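Local atomic coordinates of nigritoxine (Vibrio nigripulchritudo, PDB entry 5M41), a protein that acts as a bacterial toxin against crustaceans and insects and is built on a new fold. Residues A[24-29]-A[197-202]; A[82-87]-A[186-191]; A[130-135]-A[190-195]. All blocks are in the same frame, centred on the assembly; numbering follows the deposited sequence.

Contact 1: residues A[24-29]-A[197-202]; sequences AVANRY and QILSTL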
ATOM      1  N   ALA A  24      -7.136  23.620   6.992  1.00 38.84           N
ATOM      2  CA  ALA A  24      -6.528  22.928   5.847  1.00 37.51           C
ATOM      3  C   ALA A  24      -6.528  23.823   4.603  1.00 37.72           C
ATOM      4  O   ALA A  24      -5.557  23.849   3.855  1.00 37.35           O
ATOM      5  CB  ALA A  24      -7.275  21.634   5.540  1.00 39.97           C
ATOM      6  N   VAL A  25      -7.628  24.536   4.368  1.00 35.88           N
ATOM      7  CA  VAL A  25      -7.690  25.500   3.267  1.00 35.31           C
ATOM      8  C   VAL A  25      -6.704  26.656   3.512  1.00 34.66           C
ATOM      9  O   VAL A  25      -5.831  26.942   2.675  1.00 34.20           O
ATOM     10  CB  VAL A  25      -9.141  26.023   3.102  1.00 36.70           C
ATOM     11  CG1 VAL A  25      -9.212  27.051   1.995  1.00 36.55           C
ATOM     12  CG2 VAL A  25     -10.094  24.863   2.817  1.00 36.28           C
ATOM     13  N   ALA A  26      -6.824  27.284   4.683  1.00 32.90           N
ATOM     14  CA  ALA A  26      -5.995  28.412   5.054  1.00 34.75           C
ATOM     15  C   ALA A  26      -4.490  28.068   5.016  1.00 35.62           C
ATOM     16  O   ALA A  26      -3.719  28.880   4.544  1.00 35.62           O
ATOM     17  CB  ALA A  26      -6.381  28.914   6.433  1.00 35.23           C
ATOM     18  N   ASN A  27      -4.101  26.881   5.520  1.00 35.45           N
ATOM     19  CA  ASN A  27      -2.709  26.418   5.433  1.00 36.76           C
ATOM     20  C   ASN A  27      -2.168  26.322   4.008  1.00 35.90           C
ATOM     21  O   ASN A  27      -1.032  26.744   3.757  1.00 35.98           O
ATOM     22  CB  ASN A  27      -2.489  25.078   6.141  1.00 36.65           C
ATOM     23  CG  ASN A  27      -2.616  25.191   7.649  1.00 41.11           C
ATOM     24  OD1 ASN A  27      -2.509  26.280   8.215  1.00 38.83           O
ATOM     25  ND2 ASN A  27      -2.866  24.059   8.307  1.00 41.98           N
ATOM     26  N   ARG A  28      -2.953  25.770   3.084  1.00 33.86           N
ATOM     27  CA  ARG A  28      -2.495  25.755   1.699  1.00 34.94           C
ATOM     28  C   ARG A  28      -2.150  27.170   1.227  1.00 34.59           C
ATOM     29  O   ARG A  28      -1.120  27.373   0.558  1.00 36.42           O
ATOM     30  CB  ARG A  28      -3.504  25.143   0.713  1.00 33.75           C
ATOM     31  CG  ARG A  28      -3.777  23.649   0.831  1.00 36.42           C
ATOM     32  CD  ARG A  28      -2.550  22.740   0.866  1.00 33.40           C
ATOM     33  NE  ARG A  28      -1.500  22.914  -0.157  1.00 32.45           N
ATOM     34  CZ  ARG A  28      -1.319  22.133  -1.227  1.00 32.24           C
ATOM     35  NH1 ARG A  28      -2.201  21.179  -1.529  1.00 30.47           N
ATOM     36  NH2 ARG A  28      -0.281  22.340  -2.051  1.00 29.69           N
ATOM     37  N   TYR A  29      -2.995  28.135   1.551  1.00 32.92           N
ATOM     38  CA  TYR A  29      -2.801  29.498   1.023  1.00 32.83           C
ATOM     39  C   TYR A  29      -1.624  30.197   1.712  1.00 33.70           C
ATOM     40  O   TYR A  29      -0.766  30.810   1.062  1.00 32.07           O
ATOM     41  CB  TYR A  29      -4.079  30.337   1.154  1.00 33.42           C
ATOM     42  CG  TYR A  29      -3.835  31.746   0.679  1.00 33.29           C
ATOM     43  CD1 TYR A  29      -3.861  32.051  -0.675  1.00 32.79           C
ATOM     44  CD2 TYR A  29      -3.509  32.756   1.591  1.00 32.85           C
ATOM     45  CE1 TYR A  29      -3.600  33.339  -1.127  1.00 33.10           C
ATOM     46  CE2 TYR A  29      -3.243  34.035   1.154  1.00 32.68           C
ATOM     47  CZ  TYR A  29      -3.287  34.315  -0.208  1.00 32.49           C
ATOM     48  OH  TYR A  29      -2.984  35.570  -0.635  1.00 31.21           O
ATOM     49  N   GLN A 197     -10.970  30.708   9.361  1.00 41.69           N
ATOM     50  CA  GLN A 197     -12.292  30.788   8.780  1.00 45.85           C
ATOM     51  C   GLN A 197     -12.473  32.012   7.880  1.00 43.98           C
ATOM     52  O   GLN A 197     -13.114  31.929   6.830  1.00 41.71           O
ATOM     53  CB  GLN A 197     -13.350  30.762   9.877  1.00 51.73           C
ATOM     54  CG  GLN A 197     -14.762  30.732   9.334  1.00 59.32           C
ATOM     55  CD  GLN A 197     -15.774  30.623  10.438  1.00 69.94           C
ATOM     56  OE1 GLN A 197     -15.614  31.232  11.513  1.00 75.55           O
ATOM     57  NE2 GLN A 197     -16.826  29.841  10.194  1.00 72.53           N
ATOM     58  N   ILE A 198     -11.908  33.145   8.281  1.00 45.25           N
ATOM     59  CA  ILE A 198     -12.045  34.340   7.463  1.00 45.58           C
ATOM     60  C   ILE A 198     -11.311  34.105   6.163  1.00 42.86           C
ATOM     61  O   ILE A 198     -11.833  34.384   5.082  1.00 41.33           O
ATOM     62  CB  ILE A 198     -11.577  35.609   8.189  1.00 51.59           C
ATOM     63  CG1 ILE A 198     -12.438  35.806   9.434  1.00 59.38           C
ATOM     64  CG2 ILE A 198     -11.784  36.831   7.311  1.00 54.23           C
ATOM     65  CD1 ILE A 198     -13.000  37.204   9.618  1.00 65.28           C
ATOM     66  N   LEU A 199     -10.125  33.511   6.265  1.00 40.86           N
ATOM     67  CA  LEU A 199      -9.328  33.212   5.096  1.00 39.82           C
ATOM     68  C   LEU A 199     -10.031  32.253   4.094  1.00 38.64           C
ATOM     69  O   LEU A 199     -10.061  32.516   2.882  1.00 39.32           O
ATOM     70  CB  LEU A 199      -7.986  32.636   5.548  1.00 40.39           C
ATOM     71  CG  LEU A 199      -6.741  32.703   4.675  1.00 40.64           C
ATOM     72  CD1 LEU A 199      -6.630  33.959   3.791  1.00 38.91           C
ATOM     73  CD2 LEU A 199      -5.538  32.580   5.596  1.00 39.68           C
ATOM     74  N   SER A 200     -10.608  31.159   4.589  1.00 38.24           N
ATOM     75  CA  SER A 200     -11.264  30.207   3.702  0.50 38.60           C
ATOM     76  C   SER A 200     -12.524  30.814   3.079  1.00 39.38           C
ATOM     77  O   SER A 200     -12.858  30.506   1.914  1.00 38.61           O
ATOM     78  CB  SER A 200     -11.571  28.878   4.415  0.50 40.06           C
ATOM     79  OG  SER A 200     -12.406  29.046   5.539  0.50 41.78           O
ATOM     80  N   THR A 201     -13.198  31.695   3.817  1.00 38.03           N
ATOM     81  CA  THR A 201     -14.389  32.345   3.318  1.00 38.54           C
ATOM     82  C   THR A 201     -14.062  33.344   2.234  1.00 36.88           C
ATOM     83  O   THR A 201     -14.772  33.437   1.228  1.00 36.45           O
ATOM     84  CB  THR A 201     -15.124  33.085   4.455  1.00 42.70           C
ATOM     85  OG1 THR A 201     -15.607  32.114   5.359  1.00 47.39           O
ATOM     86  CG2 THR A 201     -16.333  33.858   3.932  1.00 43.77           C
ATOM     87  N   LEU A 202     -13.003  34.113   2.460  1.00 36.04           N
ATOM     88  CA  LEU A 202     -12.577  35.147   1.523  1.00 35.58           C
ATOM     89  C   LEU A 202     -11.958  34.615   0.236  1.00 33.74           C
ATOM     90  O   LEU A 202     -11.777  35.369  -0.729  1.00 32.30           O
ATOM     91  CB  LEU A 202     -11.622  36.134   2.211  1.00 36.44           C
ATOM     92  CG  LEU A 202     -12.316  37.032   3.257  1.00 39.31           C
ATOM     93  CD1 LEU A 202     -11.287  37.826   4.046  1.00 39.31           C
ATOM     94  CD2 LEU A 202     -13.291  37.983   2.620  1.00 40.05           C
TER

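Contact 2: residues A[82-87]-A[186-191]; sequences GATNMF and DYHVSQ. With MG (magnesium ion), chain B.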
ATOM      1  N   GLY A  82      -9.996  49.960   0.375  1.00 40.46           N
ATOM      2  CA  GLY A  82      -9.915  49.198   1.630  1.00 37.47           C
ATOM      3  C   GLY A  82     -10.957  48.091   1.656  1.00 36.51           C
ATOM      4  O   GLY A  82     -11.812  48.073   2.527  1.00 36.20           O
ATOM      5  N   ALA A  83     -10.880  47.153   0.708  1.00 34.17           N
ATOM      6  CA  ALA A  83     -11.876  46.096   0.597  1.00 34.92           C
ATOM      7  C   ALA A  83     -11.207  44.862   0.013  1.00 34.65           C
ATOM      8  O   ALA A  83     -10.564  44.955  -1.017  1.00 35.45           O
ATOM      9  CB  ALA A  83     -13.043  46.549  -0.300  1.00 33.80           C
ATOM     10  N   THR A  84     -11.368  43.709   0.651  1.00 34.79           N
ATOM     11  CA  THR A  84     -10.692  42.498   0.188  1.00 34.90           C
ATOM     12  C   THR A  84     -11.320  42.016  -1.130  1.00 34.58           C
ATOM     13  O   THR A  84     -12.525  42.136  -1.314  1.00 35.32           O
ATOM     14  CB  THR A  84     -10.774  41.437   1.281  1.00 34.75           C
ATOM     15  OG1 THR A  84     -10.265  41.993   2.504  1.00 35.00           O
ATOM     16  CG2 THR A  84     -10.000  40.171   0.900  1.00 33.26           C
ATOM     17  N   ASN A  85     -10.506  41.540  -2.066  1.00 34.92           N
ATOM     18  CA  ASN A  85     -11.013  40.948  -3.328  1.00 33.58           C
ATOM     19  C   ASN A  85     -11.644  41.935  -4.312  1.00 33.62           C
ATOM     20  O   ASN A  85     -12.290  41.518  -5.285  1.00 34.93           O
ATOM     21  CB  ASN A  85     -12.036  39.847  -3.035  1.00 33.19           C
ATOM     22  CG  ASN A  85     -11.428  38.671  -2.263  1.00 34.62           C
ATOM     23  OD1 ASN A  85     -10.322  38.214  -2.580  1.00 33.31           O
ATOM     24  ND2 ASN A  85     -12.154  38.172  -1.258  1.00 31.71           N
ATOM     25  N   MET A  86     -11.517  43.227  -4.041  1.00 32.87           N
ATOM     26  CA  MET A  86     -12.258  44.239  -4.812  1.00 33.38           C
ATOM     27  C   MET A  86     -11.388  45.350  -5.321  1.00 34.13           C
ATOM     28  O   MET A  86     -10.393  45.739  -4.680  1.00 34.46           O
ATOM     29  CB  MET A  86     -13.382  44.838  -3.956  1.00 35.29           C
ATOM     30  CG  MET A  86     -14.430  43.820  -3.516  1.00 35.90           C
ATOM     31  SD  MET A  86     -15.629  44.503  -2.349  1.00 39.66           S
ATOM     32  CE  MET A  86     -16.270  45.846  -3.356  1.00 38.30           C
ATOM     33  N   PHE A  87     -11.755  45.852  -6.497  1.00 35.81           N
ATOM     34  CA  PHE A  87     -11.080  46.981  -7.121  1.00 36.21           C
ATOM     35  C   PHE A  87     -12.024  47.544  -8.187  1.00 37.54           C
ATOM     36  O   PHE A  87     -13.041  46.937  -8.476  1.00 38.84           O
ATOM     37  CB  PHE A  87      -9.721  46.571  -7.750  1.00 34.49           C
ATOM     38  CG  PHE A  87      -9.824  45.450  -8.760  1.00 35.17           C
ATOM     39  CD1 PHE A  87     -10.008  45.721 -10.125  1.00 34.49           C
ATOM     40  CD2 PHE A  87      -9.738  44.112  -8.350  1.00 33.94           C
ATOM     41  CE1 PHE A  87     -10.105  44.693 -11.061  1.00 34.91           C
ATOM     42  CE2 PHE A  87      -9.830  43.079  -9.298  1.00 34.52           C
ATOM     43  CZ  PHE A  87      -9.997  43.368 -10.643  1.00 33.92           C
ATOM     44  N   ASP A 186      -3.918  39.767   3.570  1.00 34.12           N
ATOM     45  CA  ASP A 186      -3.088  39.591   4.771  1.00 33.71           C
ATOM     46  C   ASP A 186      -3.535  40.553   5.892  1.00 33.23           C
ATOM     47  O   ASP A 186      -3.683  40.158   7.036  1.00 32.60           O
ATOM     48  CB  ASP A 186      -1.607  39.851   4.473  1.00 34.99           C
ATOM     49  CG  ASP A 186      -0.941  38.718   3.703  1.00 37.43           C
ATOM     50  OD1 ASP A 186      -1.453  37.574   3.677  1.00 36.48           O
ATOM     51  OD2 ASP A 186       0.111  38.991   3.097  1.00 39.65           O
ATOM     52  N   TYR A 187      -3.739  41.817   5.554  1.00 31.77           N
ATOM     53  CA  TYR A 187      -4.223  42.783   6.523  1.00 33.04           C
ATOM     54  C   TYR A 187      -5.580  42.405   7.086  1.00 32.33           C
ATOM     55  O   TYR A 187      -5.814  42.507   8.282  1.00 34.41           O
ATOM     56  CB  TYR A 187      -4.309  44.170   5.878  1.00 33.40           C
ATOM     57  CG  TYR A 187      -5.027  45.206   6.721  1.00 34.20           C
ATOM     58  CD1 TYR A 187      -4.429  45.748   7.861  1.00 32.23           C
ATOM     59  CD2 TYR A 187      -6.290  45.682   6.344  1.00 36.16           C
ATOM     60  CE1 TYR A 187      -5.087  46.720   8.627  1.00 32.99           C
ATOM     61  CE2 TYR A 187      -6.956  46.662   7.094  1.00 35.98           C
ATOM     62  CZ  TYR A 187      -6.341  47.184   8.229  1.00 34.53           C
ATOM     63  OH  TYR A 187      -7.008  48.150   8.968  1.00 36.06           O
ATOM     64  N   HIS A 188      -6.497  42.005   6.222  1.00 32.42           N
ATOM     65  CA  HIS A 188      -7.844  41.621   6.668  1.00 33.04           C
ATOM     66  C   HIS A 188      -7.773  40.502   7.674  1.00 34.59           C
ATOM     67  O   HIS A 188      -8.351  40.570   8.779  1.00 37.00           O
ATOM     68  CB  HIS A 188      -8.683  41.231   5.454  1.00 31.79           C
ATOM     69  CG  HIS A 188     -10.143  41.019   5.750  1.00 32.35           C
ATOM     70  ND1 HIS A 188     -11.106  41.269   4.837  1.00 33.17           N
ATOM     71  CD2 HIS A 188     -10.796  40.545   6.892  1.00 33.61           C
ATOM     72  CE1 HIS A 188     -12.324  40.994   5.372  1.00 33.95           C
ATOM     73  NE2 HIS A 188     -12.136  40.547   6.626  1.00 35.09           N
ATOM     74  N   VAL A 189      -7.026  39.461   7.339  1.00 34.36           N
ATOM     75  CA  VAL A 189      -6.778  38.374   8.291  1.00 33.93           C
ATOM     76  C   VAL A 189      -6.154  38.869   9.593  1.00 36.04           C
ATOM     77  O   VAL A 189      -6.548  38.414  10.687  1.00 36.00           O
ATOM     78  CB  VAL A 189      -5.907  37.267   7.662  1.00 33.84           C
ATOM     79  CG1 VAL A 189      -5.423  36.277   8.732  1.00 36.15           C
ATOM     80  CG2 VAL A 189      -6.696  36.584   6.552  1.00 32.57           C
ATOM     81  N   SER A 190      -5.209  39.805   9.511  1.00 37.37           N
ATOM     82  CA  SER A 190      -4.572  40.279  10.750  1.00 38.90           C
ATOM     83  C   SER A 190      -5.484  41.167  11.603  1.00 39.11           C
ATOM     84  O   SER A 190      -5.265  41.308  12.808  1.00 39.88           O
ATOM     85  CB  SER A 190      -3.271  41.016  10.475  1.00 40.50           C
ATOM     86  OG  SER A 190      -3.519  42.362  10.194  1.00 40.73           O
ATOM     87  N   GLN A 191      -6.475  41.790  10.976  1.00 37.59           N
ATOM     88  CA  GLN A 191      -7.462  42.573  11.718  1.00 38.49           C
ATOM     89  C   GLN A 191      -8.537  41.758  12.464  1.00 40.57           C
ATOM     90  O   GLN A 191      -9.310  42.317  13.258  1.00 41.46           O
ATOM     91  CB  GLN A 191      -8.139  43.542  10.762  1.00 37.54           C
ATOM     92  CG  GLN A 191      -7.221  44.685  10.373  1.00 36.42           C
ATOM     93  CD  GLN A 191      -7.029  45.669  11.508  1.00 37.94           C
ATOM     94  OE1 GLN A 191      -7.995  46.309  11.952  1.00 39.10           O
ATOM     95  NE2 GLN A 191      -5.788  45.824  11.965  1.00 36.04           N
TER
HETATM   96 MG    MG B 801      -5.937  37.516  12.902  1.00 39.17          MG
HETATM   97  O   HOH W   1      -5.060  39.146  14.349  1.00 50.04           O
HETATM   98  O   HOH W   2      -3.523  37.207  12.389  1.00 36.17           O
HETATM   99  O   HOH W   3      -6.110  36.043  14.905  1.00 52.79           O

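Contact 3: residues A[130-135]-A[190-195]; sequences NFTSWE and SQENND. With MG (magnesium ion), chain B.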
ATOM      1  N   ASN A 130     -16.139  41.245   2.536  1.00 37.21           N
ATOM      2  CA  ASN A 130     -14.831  41.743   2.121  1.00 35.37           C
ATOM      3  C   ASN A 130     -14.294  42.861   3.001  1.00 36.00           C
ATOM      4  O   ASN A 130     -13.157  43.336   2.792  1.00 34.89           O
ATOM      5  CB  ASN A 130     -14.879  42.179   0.659  1.00 34.24           C
ATOM      6  CG  ASN A 130     -14.916  41.000  -0.306  1.00 35.06           C
ATOM      7  OD1 ASN A 130     -14.379  39.947  -0.010  1.00 35.57           O
ATOM      8  ND2 ASN A 130     -15.519  41.188  -1.479  1.00 32.89           N
ATOM      9  N   PHE A 131     -15.097  43.262   3.999  1.00 34.72           N
ATOM     10  CA  PHE A 131     -14.725  44.307   4.930  1.00 35.10           C
ATOM     11  C   PHE A 131     -14.441  43.724   6.308  1.00 35.40           C
ATOM     12  O   PHE A 131     -15.070  42.757   6.709  1.00 36.28           O
ATOM     13  CB  PHE A 131     -15.835  45.379   4.981  1.00 35.52           C
ATOM     14  CG  PHE A 131     -16.047  46.076   3.650  1.00 37.46           C
ATOM     15  CD1 PHE A 131     -15.254  47.166   3.274  1.00 36.88           C
ATOM     16  CD2 PHE A 131     -17.019  45.616   2.757  1.00 36.87           C
ATOM     17  CE1 PHE A 131     -15.451  47.798   2.046  1.00 38.27           C
ATOM     18  CE2 PHE A 131     -17.204  46.226   1.522  1.00 38.74           C
ATOM     19  CZ  PHE A 131     -16.416  47.321   1.162  1.00 38.16           C
ATOM     20  N   THR A 132     -13.484  44.303   7.026  1.00 35.64           N
ATOM     21  CA  THR A 132     -13.192  43.878   8.394  1.00 37.11           C
ATOM     22  C   THR A 132     -14.368  44.198   9.321  1.00 39.03           C
ATOM     23  O   THR A 132     -15.283  44.944   8.929  1.00 37.25           O
ATOM     24  CB  THR A 132     -11.932  44.575   8.933  1.00 38.33           C
ATOM     25  OG1 THR A 132     -12.184  45.990   9.065  1.00 37.99           O
ATOM     26  CG2 THR A 132     -10.682  44.314   7.999  1.00 36.39           C
ATOM     27  N   SER A 133     -14.349  43.654  10.546  1.00 39.28           N
ATOM     28  CA  SER A 133     -15.338  44.046  11.571  1.00 43.41           C
ATOM     29  C   SER A 133     -15.384  45.546  11.771  1.00 44.36           C
ATOM     30  O   SER A 133     -16.470  46.146  11.795  1.00 46.01           O
ATOM     31  CB  SER A 133     -15.026  43.407  12.911  1.00 44.62           C
ATOM     32  OG  SER A 133     -15.063  42.023  12.769  1.00 48.11           O
ATOM     33  N   TRP A 134     -14.202  46.150  11.888  1.00 42.88           N
ATOM     34  CA  TRP A 134     -14.080  47.605  12.007  1.00 44.15           C
ATOM     35  C   TRP A 134     -14.710  48.350  10.855  1.00 44.91           C
ATOM     36  O   TRP A 134     -15.400  49.353  11.062  1.00 46.00           O
ATOM     37  CB  TRP A 134     -12.602  47.974  12.126  1.00 44.45           C
ATOM     38  CG  TRP A 134     -12.345  49.458  12.221  1.00 44.32           C
ATOM     39  CD1 TRP A 134     -11.841  50.293  11.235  1.00 45.53           C
ATOM     40  CD2 TRP A 134     -12.603  50.326  13.364  1.00 44.47           C
ATOM     41  NE1 TRP A 134     -11.748  51.578  11.681  1.00 44.42           N
ATOM     42  CE2 TRP A 134     -12.184  51.664  12.961  1.00 45.14           C
ATOM     43  CE3 TRP A 134     -13.107  50.132  14.647  1.00 46.17           C
ATOM     44  CZ2 TRP A 134     -12.281  52.752  13.810  1.00 46.70           C
ATOM     45  CZ3 TRP A 134     -13.217  51.245  15.496  1.00 47.71           C
ATOM     46  CH2 TRP A 134     -12.804  52.521  15.085  1.00 47.23           C
ATOM     47  N   GLU A 135     -14.490  47.870   9.630  1.00 44.05           N
ATOM     48  CA  GLU A 135     -14.957  48.556   8.425  1.00 43.44           C
ATOM     49  C   GLU A 135     -16.426  48.359   8.081  1.00 46.70           C
ATOM     50  O   GLU A 135     -16.980  49.171   7.323  1.00 45.34           O
ATOM     51  CB  GLU A 135     -14.150  48.139   7.183  1.00 42.18           C
ATOM     52  CG  GLU A 135     -12.667  48.498   7.203  1.00 41.81           C
ATOM     53  CD  GLU A 135     -11.824  47.600   6.301  1.00 41.64           C
ATOM     54  OE1 GLU A 135     -12.315  46.545   5.831  1.00 40.09           O
ATOM     55  OE2 GLU A 135     -10.654  47.966   6.065  1.00 41.48           O
ATOM     56  N   SER A 190      -5.209  39.805   9.511  1.00 37.37           N
ATOM     57  CA  SER A 190      -4.572  40.279  10.750  1.00 38.90           C
ATOM     58  C   SER A 190      -5.484  41.167  11.603  1.00 39.11           C
ATOM     59  O   SER A 190      -5.265  41.308  12.808  1.00 39.88           O
ATOM     60  CB  SER A 190      -3.271  41.016  10.475  1.00 40.50           C
ATOM     61  OG  SER A 190      -3.519  42.362  10.194  1.00 40.73           O
ATOM     62  N   GLN A 191      -6.475  41.790  10.976  1.00 37.59           N
ATOM     63  CA  GLN A 191      -7.462  42.573  11.718  1.00 38.49           C
ATOM     64  C   GLN A 191      -8.537  41.758  12.464  1.00 40.57           C
ATOM     65  O   GLN A 191      -9.310  42.317  13.258  1.00 41.46           O
ATOM     66  CB  GLN A 191      -8.139  43.542  10.762  1.00 37.54           C
ATOM     67  CG  GLN A 191      -7.221  44.685  10.373  1.00 36.42           C
ATOM     68  CD  GLN A 191      -7.029  45.669  11.508  1.00 37.94           C
ATOM     69  OE1 GLN A 191      -7.995  46.309  11.952  1.00 39.10           O
ATOM     70  NE2 GLN A 191      -5.788  45.824  11.965  1.00 36.04           N
ATOM     71  N   GLU A 192      -8.607  40.460  12.184  1.00 40.45           N
ATOM     72  CA  GLU A 192      -9.687  39.609  12.675  1.00 43.92           C
ATOM     73  C   GLU A 192      -9.111  38.534  13.600  1.00 45.71           C
ATOM     74  O   GLU A 192      -7.924  38.293  13.563  1.00 43.26           O
ATOM     75  CB  GLU A 192     -10.478  39.006  11.505  1.00 42.90           C
ATOM     76  CG  GLU A 192     -11.143  40.036  10.601  1.00 43.78           C
ATOM     77  CD  GLU A 192     -12.115  40.936  11.363  1.00 47.23           C
ATOM     78  OE1 GLU A 192     -12.908  40.437  12.183  1.00 48.96           O
ATOM     79  OE2 GLU A 192     -12.063  42.155  11.166  1.00 50.37           O
ATOM     80  N   ASN A 193      -9.929  37.968  14.500  1.00 50.94           N
ATOM     81  CA  ASN A 193      -9.451  36.908  15.430  1.00 53.61           C
ATOM     82  C   ASN A 193      -9.473  35.495  14.839  1.00 55.95           C
ATOM     83  O   ASN A 193      -8.647  34.657  15.199  1.00 58.54           O
ATOM     84  CB  ASN A 193     -10.217  36.915  16.772  1.00 55.55           C
ATOM     85  CG  ASN A 193      -9.852  38.103  17.653  1.00 55.58           C
ATOM     86  OD1 ASN A 193      -8.756  38.653  17.552  1.00 50.47           O
ATOM     87  ND2 ASN A 193     -10.783  38.513  18.509  1.00 59.82           N
ATOM     88  N   ASN A 194     -10.423  35.240  13.944  1.00 55.70           N
ATOM     89  CA  ASN A 194     -10.639  33.890  13.384  1.00 56.65           C
ATOM     90  C   ASN A 194      -9.930  33.713  12.058  1.00 51.35           C
ATOM     91  O   ASN A 194     -10.553  33.514  11.011  1.00 51.28           O
ATOM     92  CB  ASN A 194     -12.143  33.546  13.275  1.00 61.40           C
ATOM     93  CG  ASN A 194     -12.950  34.593  12.507  1.00 67.09           C
ATOM     94  OD1 ASN A 194     -12.571  35.775  12.429  1.00 68.95           O
ATOM     95  ND2 ASN A 194     -14.082  34.161  11.936  1.00 66.75           N
ATOM     96  N   ASP A 195      -8.608  33.803  12.119  1.00 46.96           N
ATOM     97  CA  ASP A 195      -7.772  33.687  10.960  1.00 48.11           C
ATOM     98  C   ASP A 195      -8.295  32.657   9.955  1.00 45.64           C
ATOM     99  O   ASP A 195      -8.563  33.021   8.817  1.00 44.58           O
ATOM    100  CB  ASP A 195      -6.306  33.402  11.376  1.00 46.29           C
ATOM    101  CG  ASP A 195      -5.607  34.646  11.883  1.00 48.26           C
ATOM    102  OD1 ASP A 195      -6.322  35.578  12.337  1.00 49.70           O
ATOM    103  OD2 ASP A 195      -4.358  34.728  11.799  1.00 51.58           O
TER
HETATM  104 MG    MG B 801      -5.937  37.516  12.902  1.00 39.17          MG
HETATM  105  O   HOH W   4     -10.032  47.119  10.149  1.00 34.05           O
HETATM  106  O   HOH W   5     -11.646  44.582  12.503  1.00 34.05           O
HETATM  107  O   HOH W   1      -5.060  39.146  14.349  1.00 50.04           O
HETATM  108  O   HOH W   3      -6.110  36.043  14.905  1.00 52.79           O
HETATM  109  O   HOH W   2      -3.523  37.207  12.389  1.00 36.17           O

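Contact 1: residues A[24-29]-A[197-202]
Leu199 packs its two methyl groups against two residues of the 24-29 helix. Its CD2 rests on the methyl of Ala26, with CD2 to Ala26 CB at 3.9 Å. The other branch, CD1, turns to the ring of Tyr29 and meets Tyr29 CD2 at 4.0 Å. It comes to that ring obliquely, and the two side chains cross at about a right angle. Tyr29 holds its CG anti to the backbone N (chi1 177°), which carries the ring toward Leu199 CD1. The contact is a helix-helix packing between helix 22-30 and helix 195-203. The short axes approach to 8.4 Å and cross at 78°, nearly perpendicular. Such steep crossing keeps the patch small, and Ala26 and Ser200 mark the point of closest backbones, their CA atoms 5.7 Å apart. Small side chains at both positions let the helices come this near. Ser200 offers its CB to Val25, with Val25 CG1 to Ser200 CB at 3.8 Å. In the conformer described, its OG hydrogen-bonds His22 ND1, on the first turn of helix 22-30; a second conformer makes this less certain. Leu185 of helix 177-191 also touches both Tyr29 and Leu199.

Contact 2: residues A[82-87]-A[186-191]
Thr84 and His188 meet through one short hydrogen bond, which is the whole of the direct contact. Thr84 OG1 lies 2.6 Å from His188 ND1, and either atom could be the donor. The hydroxyl sits at the edge of the imidazole, in its plane. With CG anti to the backbone N (chi1 -171°), His188 extends its ring from the helix and brings ND1 to the threonine. The two side chains cross at about a right angle. Thr84 OG1 has a second hydrogen-bond partner in Arg184 NE, from the same helix as His188. The hydroxyl is thereby shared between two side chains one turn apart.

Metal binding uses another side of this helix. The carbonyl O of Val189 binds the magnesium ion at 2.5 Å, and Glu192 and Asp195 supply the other protein ligands. Three waters are also bound to the ion. One of these waters donates to Ser190 O, its oxygen 2.7 Å from that carbonyl oxygen.

Apolar side chains pack beside the polar pair. Ile198 and Leu202 of helix 195-203 touch His188, and Leu202 also touches Thr84. Thr84 belongs to a type II beta turn, Ala83 to Met86, that leads into strand 86-90 of the five-stranded antiparallel sheet. The bond therefore joins the sheet's turn to the C-terminal part of helix 177-191, with helix 195-203 packed alongside.

Contact 3: residues A[130-135]-A[190-195]
Ser133 grips the carboxylate of Glu192 with two hydrogen bonds, one to each oxygen. Its backbone N donates to Glu192 OE2 at 2.8 Å, from above the carboxylate plane and nearly straight (163°). Its OG donates to Glu192 OE1 at 2.7 Å, on the syn side, 20° out of the plane. A bend at chi2 (-59°) turns the carboxylate of Glu192 toward Ser133. Thr132 CB also lies against the carboxylate, 3.3 Å from Glu192 OE2. Ser133, Thr132 and the Glu192 carboxylate make up the tight part. Thr132 and Glu135 form a capping box at the start of helix 133-136: Glu135 N donates to Thr132 OG1, and Thr132 N to Glu135 OE1. The carboxylate of Glu192 thus sits at the N-terminal end of this short, weakly bonded helix, where N-H groups may help to offset the negative charge. The outer side is looser and wet. There Thr132 CG2 only brushes Gln191 CB at 3.8 Å, and a water bridges Thr132 OG1 and Gln191 OE1. Another water accepts from Trp134 N and lies within hydrogen-bonding distance of Glu192 OE2. In the same segment, Glu192 O and Asp195 OD1 bind the magnesium ion, at 2.2 and 2.1 Å.

How the contacts relate
From the N terminus, helix 22-30 comes first. Contact 1 closes the longest loop, bringing helix 195-203 back onto it across 167 residues. Contact 2 lies within that loop and joins the turn before strand 86-90 to helix 177-191. Contact 3 lies within it too and closes a shorter loop, from 130-135 to the last turn of helix 177-191 and the loop after it. Contacts 2 and 3 overlap at Ser190 and Gln191 and share the magnesium ion and three of its waters. Asn130 O accepts from Thr84 N, which links their first segments. A hydrogen bond from Asn85 ND2 to Leu202 O links contact 2 to contact 1. Contact 2 alone reaches the five-stranded sheet.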